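PDB 4QFL: ABC transporter periplasmic peptide-binding protein from Pseudoalteromonas, which binds dipeptides in the periplasm, captured here with Ala-Phe, and probably delivers them to an ABC transporter for uptake. Local coordinates for residues A[441-453]-A[459-471]. Numbering follows the deposited sequence.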
loop_
_atom_site.group_PDB
_atom_site.type_symbol
_atom_site.label_atom_id
_atom_site.label_comp_id
_atom_site.label_asym_id
_atom_site.label_seq_id
_atom_site.Cartn_x
_atom_site.Cartn_y
_atom_site.Cartn_z
ATOM N N ASP A 441 13.296 -3.024 0.805
ATOM C CA ASP A 441 13.286 -1.605 1.110
ATOM C C ASP A 441 11.857 -1.099 1.252
ATOM O O ASP A 441 11.607 -0.079 1.900
ATOM C CB ASP A 441 13.992 -0.803 0.024
ATOM C CG ASP A 441 13.831 0.682 0.226
ATOM O OD1 ASP A 441 14.547 1.224 1.093
ATOM O OD2 ASP A 441 12.977 1.297 -0.457
ATOM N N ASN A 442 10.923 -1.811 0.629
ATOM C CA ASN A 442 9.513 -1.414 0.642
ATOM C C ASN A 442 8.866 -1.504 2.035
ATOM O O ASN A 442 7.834 -0.880 2.295
ATOM C CB ASN A 442 8.717 -2.211 -0.408
ATOM C CG ASN A 442 7.296 -1.676 -0.604
ATOM O OD1 ASN A 442 7.086 -0.608 -1.185
ATOM N ND2 ASN A 442 6.320 -2.429 -0.137
ATOM N N PHE A 443 9.491 -2.254 2.941
ATOM C CA PHE A 443 9.019 -2.337 4.322
ATOM C C PHE A 443 9.685 -1.287 5.204
ATOM O O PHE A 443 9.364 -1.174 6.381
ATOM C CB PHE A 443 9.299 -3.723 4.915
ATOM C CG PHE A 443 8.250 -4.747 4.592
ATOM C CD1 PHE A 443 7.074 -4.811 5.333
ATOM C CD2 PHE A 443 8.431 -5.640 3.549
ATOM C CE1 PHE A 443 6.093 -5.742 5.046
ATOM C CE2 PHE A 443 7.464 -6.574 3.255
ATOM C CZ PHE A 443 6.290 -6.626 4.003
ATOM N N PHE A 444 10.617 -0.529 4.638
ATOM C CA PHE A 444 11.419 0.379 5.445
ATOM C C PHE A 444 11.273 1.815 5.008
ATOM O O PHE A 444 10.763 2.647 5.749
ATOM C CB PHE A 444 12.882 -0.040 5.408
ATOM C CG PHE A 444 13.140 -1.366 6.065
ATOM C CD1 PHE A 444 13.132 -1.482 7.455
ATOM C CD2 PHE A 444 13.377 -2.490 5.308
ATOM C CE1 PHE A 444 13.375 -2.700 8.070
ATOM C CE2 PHE A 444 13.622 -3.715 5.912
ATOM C CZ PHE A 444 13.619 -3.821 7.293
ATOM N N SER A 445 11.710 2.105 3.792
ATOM C CA SER A 445 11.678 3.476 3.312
ATOM C C SER A 445 10.283 4.137 3.305
ATOM O O SER A 445 10.161 5.293 3.703
ATOM C CB SER A 445 12.391 3.597 1.966
ATOM O OG SER A 445 13.798 3.535 2.158
ATOM N N PRO A 446 9.223 3.416 2.881
ATOM C CA PRO A 446 7.902 4.068 2.870
ATOM C C PRO A 446 7.232 4.131 4.237
ATOM O O PRO A 446 6.107 4.626 4.332
ATOM C CB PRO A 446 7.054 3.165 1.961
ATOM C CG PRO A 446 8.014 2.205 1.308
ATOM C CD PRO A 446 9.192 2.092 2.241
ATOM N N LEU A 447 7.893 3.634 5.277
ATOM C CA LEU A 447 7.236 3.450 6.559
ATOM C C LEU A 447 7.908 4.205 7.665
ATOM O O LEU A 447 7.280 5.016 8.334
ATOM C CB LEU A 447 7.263 1.979 6.946
ATOM C CG LEU A 447 5.938 1.240 6.971
ATOM C CD1 LEU A 447 5.245 1.389 5.632
ATOM C CD2 LEU A 447 6.175 -0.212 7.312
ATOM N N LEU A 448 9.189 3.902 7.866
ATOM C CA LEU A 448 9.938 4.369 9.035
ATOM C C LEU A 448 11.043 5.413 8.787
ATOM O O LEU A 448 11.678 5.875 9.733
ATOM C CB LEU A 448 10.529 3.166 9.777
ATOM C CG LEU A 448 9.524 2.310 10.545
ATOM C CD1 LEU A 448 10.206 1.101 11.149
ATOM C CD2 LEU A 448 8.836 3.121 11.621
ATOM N N SER A 449 11.264 5.803 7.539
ATOM C CA SER A 449 12.323 6.762 7.230
ATOM C C SER A 449 11.961 8.183 7.635
ATOM O O SER A 449 10.813 8.474 7.943
ATOM C CB SER A 449 12.664 6.729 5.741
ATOM O OG SER A 449 11.530 7.098 4.976
ATOM N N CYS A 450 12.947 9.068 7.642
ATOM C CA CYS A 450 12.677 10.478 7.909
ATOM C C CYS A 450 11.798 11.099 6.833
ATOM O O CYS A 450 10.850 11.809 7.146
ATOM C CB CYS A 450 13.970 11.263 8.092
ATOM S SG CYS A 450 14.768 10.933 9.703
ATOM N N THR A 451 12.094 10.812 5.572
ATOM C CA THR A 451 11.249 11.281 4.480
ATOM C C THR A 451 9.817 10.746 4.606
ATOM O O THR A 451 8.857 11.459 4.296
ATOM C CB THR A 451 11.833 10.948 3.105
ATOM O OG1 THR A 451 12.129 9.555 3.033
ATOM C CG2 THR A 451 13.111 11.704 2.886
ATOM N N ALA A 452 9.672 9.506 5.071
ATOM C CA ALA A 452 8.347 8.941 5.314
ATOM C C ALA A 452 7.622 9.756 6.378
ATOM O O ALA A 452 6.440 10.071 6.238
ATOM C CB ALA A 452 8.447 7.468 5.733
ATOM N N THR A 453 8.349 10.111 7.436
ATOM C CA THR A 453 7.795 10.896 8.527
ATOM C C THR A 453 7.382 12.278 8.049
ATOM O O THR A 453 6.316 12.776 8.421
ATOM C CB THR A 453 8.803 11.054 9.673
ATOM O OG1 THR A 453 9.228 9.764 10.120
ATOM C CG2 THR A 453 8.165 11.796 10.840
ATOM N N PRO A 459 3.567 6.023 10.925
ATOM C CA PRO A 459 2.639 5.995 12.062
ATOM C C PRO A 459 3.346 6.067 13.422
ATOM O O PRO A 459 2.704 6.317 14.428
ATOM C CB PRO A 459 1.908 4.650 11.897
ATOM C CG PRO A 459 2.138 4.259 10.483
ATOM C CD PRO A 459 3.486 4.794 10.118
ATOM N N ALA A 460 4.658 5.862 13.445
ATOM C CA ALA A 460 5.416 5.998 14.686
ATOM C C ALA A 460 5.967 7.416 14.894
ATOM O O ALA A 460 6.580 7.711 15.917
ATOM C CB ALA A 460 6.546 4.980 14.728
ATOM N N ASN A 461 5.755 8.290 13.918
ATOM C CA ASN A 461 6.217 9.660 14.033
ATOM C C ASN A 461 7.667 9.648 14.486
ATOM O O ASN A 461 8.042 10.332 15.433
ATOM C CB ASN A 461 5.355 10.395 15.052
ATOM C CG ASN A 461 5.442 11.904 14.920
ATOM O OD1 ASN A 461 5.962 12.436 13.929
ATOM N ND2 ASN A 461 4.913 12.607 15.919
ATOM N N TRP A 462 8.475 8.853 13.800
ATOM C CA TRP A 462 9.821 8.503 14.254
ATOM C C TRP A 462 10.868 8.836 13.199
ATOM O O TRP A 462 11.005 8.136 12.187
ATOM C CB TRP A 462 9.847 7.007 14.563
ATOM C CG TRP A 462 11.053 6.433 15.247
ATOM C CD1 TRP A 462 11.440 6.630 16.548
ATOM C CD2 TRP A 462 11.982 5.480 14.692
ATOM N NE1 TRP A 462 12.565 5.885 16.821
ATOM C CE2 TRP A 462 12.914 5.171 15.706
ATOM C CE3 TRP A 462 12.116 4.870 13.435
ATOM C CZ2 TRP A 462 13.968 4.272 15.499
ATOM C CZ3 TRP A 462 13.171 3.977 13.232
ATOM C CH2 TRP A 462 14.078 3.690 14.260
ATOM N N CYS A 463 11.598 9.919 13.424
ATOM C CA CYS A 463 12.700 10.249 12.541
ATOM C C CYS A 463 14.009 9.897 13.230
ATOM O O CYS A 463 14.404 10.545 14.193
ATOM C CB CYS A 463 12.665 11.722 12.156
ATOM S SG CYS A 463 14.018 12.222 11.073
ATOM N N ASN A 464 14.662 8.849 12.737
ATOM C CA ASN A 464 15.932 8.381 13.286
ATOM C C ASN A 464 16.959 8.319 12.158
ATOM O O ASN A 464 17.001 7.358 11.381
ATOM C CB ASN A 464 15.742 7.012 13.951
ATOM C CG ASN A 464 16.983 6.529 14.681
ATOM O OD1 ASN A 464 18.099 6.715 14.215
ATOM N ND2 ASN A 464 16.787 5.903 15.834
ATOM N N PRO A 465 17.775 9.373 12.032
ATOM C CA PRO A 465 18.727 9.420 10.914
ATOM C C PRO A 465 19.703 8.234 10.910
ATOM O O PRO A 465 20.179 7.814 9.864
ATOM C CB PRO A 465 19.454 10.754 11.139
ATOM C CG PRO A 465 18.437 11.614 11.882
ATOM C CD PRO A 465 17.730 10.639 12.792
ATOM N N GLU A 466 19.986 7.702 12.090
ATOM C CA GLU A 466 20.839 6.540 12.242
ATOM C C GLU A 466 20.236 5.329 11.528
ATOM O O GLU A 466 20.925 4.617 10.802
ATOM C CB GLU A 466 21.041 6.268 13.727
ATOM C CG GLU A 466 21.966 7.292 14.418
ATOM C CD GLU A 466 21.394 8.725 14.546
ATOM O OE1 GLU A 466 22.191 9.680 14.379
ATOM O OE2 GLU A 466 20.181 8.903 14.845
ATOM N N PHE A 467 18.943 5.124 11.736
ATOM C CA PHE A 467 18.161 4.096 11.050
ATOM C C PHE A 467 18.192 4.325 9.540
ATOM O O PHE A 467 18.447 3.406 8.770
ATOM C CB PHE A 467 16.715 4.131 11.577
ATOM C CG PHE A 467 15.777 3.205 10.861
ATOM C CD1 PHE A 467 15.799 1.846 11.108
ATOM C CD2 PHE A 467 14.862 3.698 9.952
ATOM C CE1 PHE A 467 14.925 1.007 10.451
ATOM C CE2 PHE A 467 13.998 2.860 9.296
ATOM C CZ PHE A 467 14.032 1.525 9.541
ATOM N N ASP A 468 17.956 5.570 9.129
ATOM C CA ASP A 468 17.854 5.926 7.709
ATOM C C ASP A 468 19.160 5.662 6.989
ATOM O O ASP A 468 19.177 5.290 5.814
ATOM C CB ASP A 468 17.510 7.412 7.538
ATOM C CG ASP A 468 16.063 7.723 7.840
ATOM O OD1 ASP A 468 15.359 6.844 8.392
ATOM O OD2 ASP A 468 15.635 8.854 7.537
ATOM N N LEU A 469 20.257 5.880 7.700
ATOM C CA LEU A 469 21.573 5.657 7.133
ATOM C C LEU A 469 21.721 4.190 6.747
ATOM O O LEU A 469 22.301 3.872 5.711
ATOM C CB LEU A 469 22.667 6.081 8.111
ATOM C CG LEU A 469 24.069 6.095 7.521
ATOM C CD1 LEU A 469 24.083 6.902 6.233
ATOM C CD2 LEU A 469 25.017 6.674 8.526
ATOM N N LEU A 470 21.195 3.294 7.574
ATOM C CA LEU A 470 21.190 1.881 7.216
ATOM C C LEU A 470 20.444 1.666 5.907
ATOM O O LEU A 470 20.857 0.870 5.067
ATOM C CB LEU A 470 20.538 1.045 8.322
ATOM C CG LEU A 470 21.308 0.885 9.631
ATOM C CD1 LEU A 470 20.464 0.179 10.688
ATOM C CD2 LEU A 470 22.604 0.136 9.367
ATOM N N LEU A 471 19.333 2.373 5.740
ATOM C CA LEU A 471 18.516 2.207 4.547
ATOM C C LEU A 471 19.272 2.692 3.308
ATOM O O LEU A 471 19.248 2.062 2.252
ATOM C CB LEU A 471 17.178 2.945 4.703
ATOM C CG LEU A 471 16.310 2.609 5.925
ATOM C CD1 LEU A 471 14.943 3.253 5.804
ATOM C CD2 LEU A 471 16.157 1.119 6.098
HETATM O O HOH W 1 16.778 0.560 1.916
HETATM O O HOH W 2 13.862 7.232 10.653
HETATM O O HOH W 3 14.786 9.596 5.113
#
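Cys450 and Cys463 are joined by a disulfide (SG to SG 2.0 Å) whose chi3 of 96° sets the two CB arms nearly perpendicular across the sulfur bridge. Beside it the carboxylate of Asp468 meets the first turn of helix 450-454: OD2 takes Cys450 N on its syn lone pair at 2.7 Å (N-H...O 156°). The same oxygen accepts from a water that in turn accepts from Thr451 N, while a second water takes Asn464 N and lies 2.7 Å from Asp468 OD1. Asp468 CG stands anti to its own carbonyl carbon (chi1 -75°), which carries both oxygens over to the helix start. Ser449 is the N-cap: its OG accepts from Ala452 N and donates its proton to Ser445 O. Deeper in, Leu448 CB lies 3.5 Å from Phe467 CE2, the side chains crossing at about a right angle. Trp462 CZ3 sits 3.6 Å above one face of the Phe467 ring, offset toward the rim, and Leu448 CD2 reaches Trp462 CE3. Phe444 approaches the Phe467 ring edge, CD1 to CZ 3.8 Å, and Leu471 CD2 packs on Phe444 CB. With Asp468 reduced to an alanine, Cys450 N is likely to lose its carboxylate partner and the Thr451-bound water the acceptor for its proton. The disulfide thus ties helix 450-454 covalently to the lead-in of helix 465-475, and Asp468, set at the amino end of helix 450-454 and probably favoured by its dipole, adds a polar link beside the apolar layer.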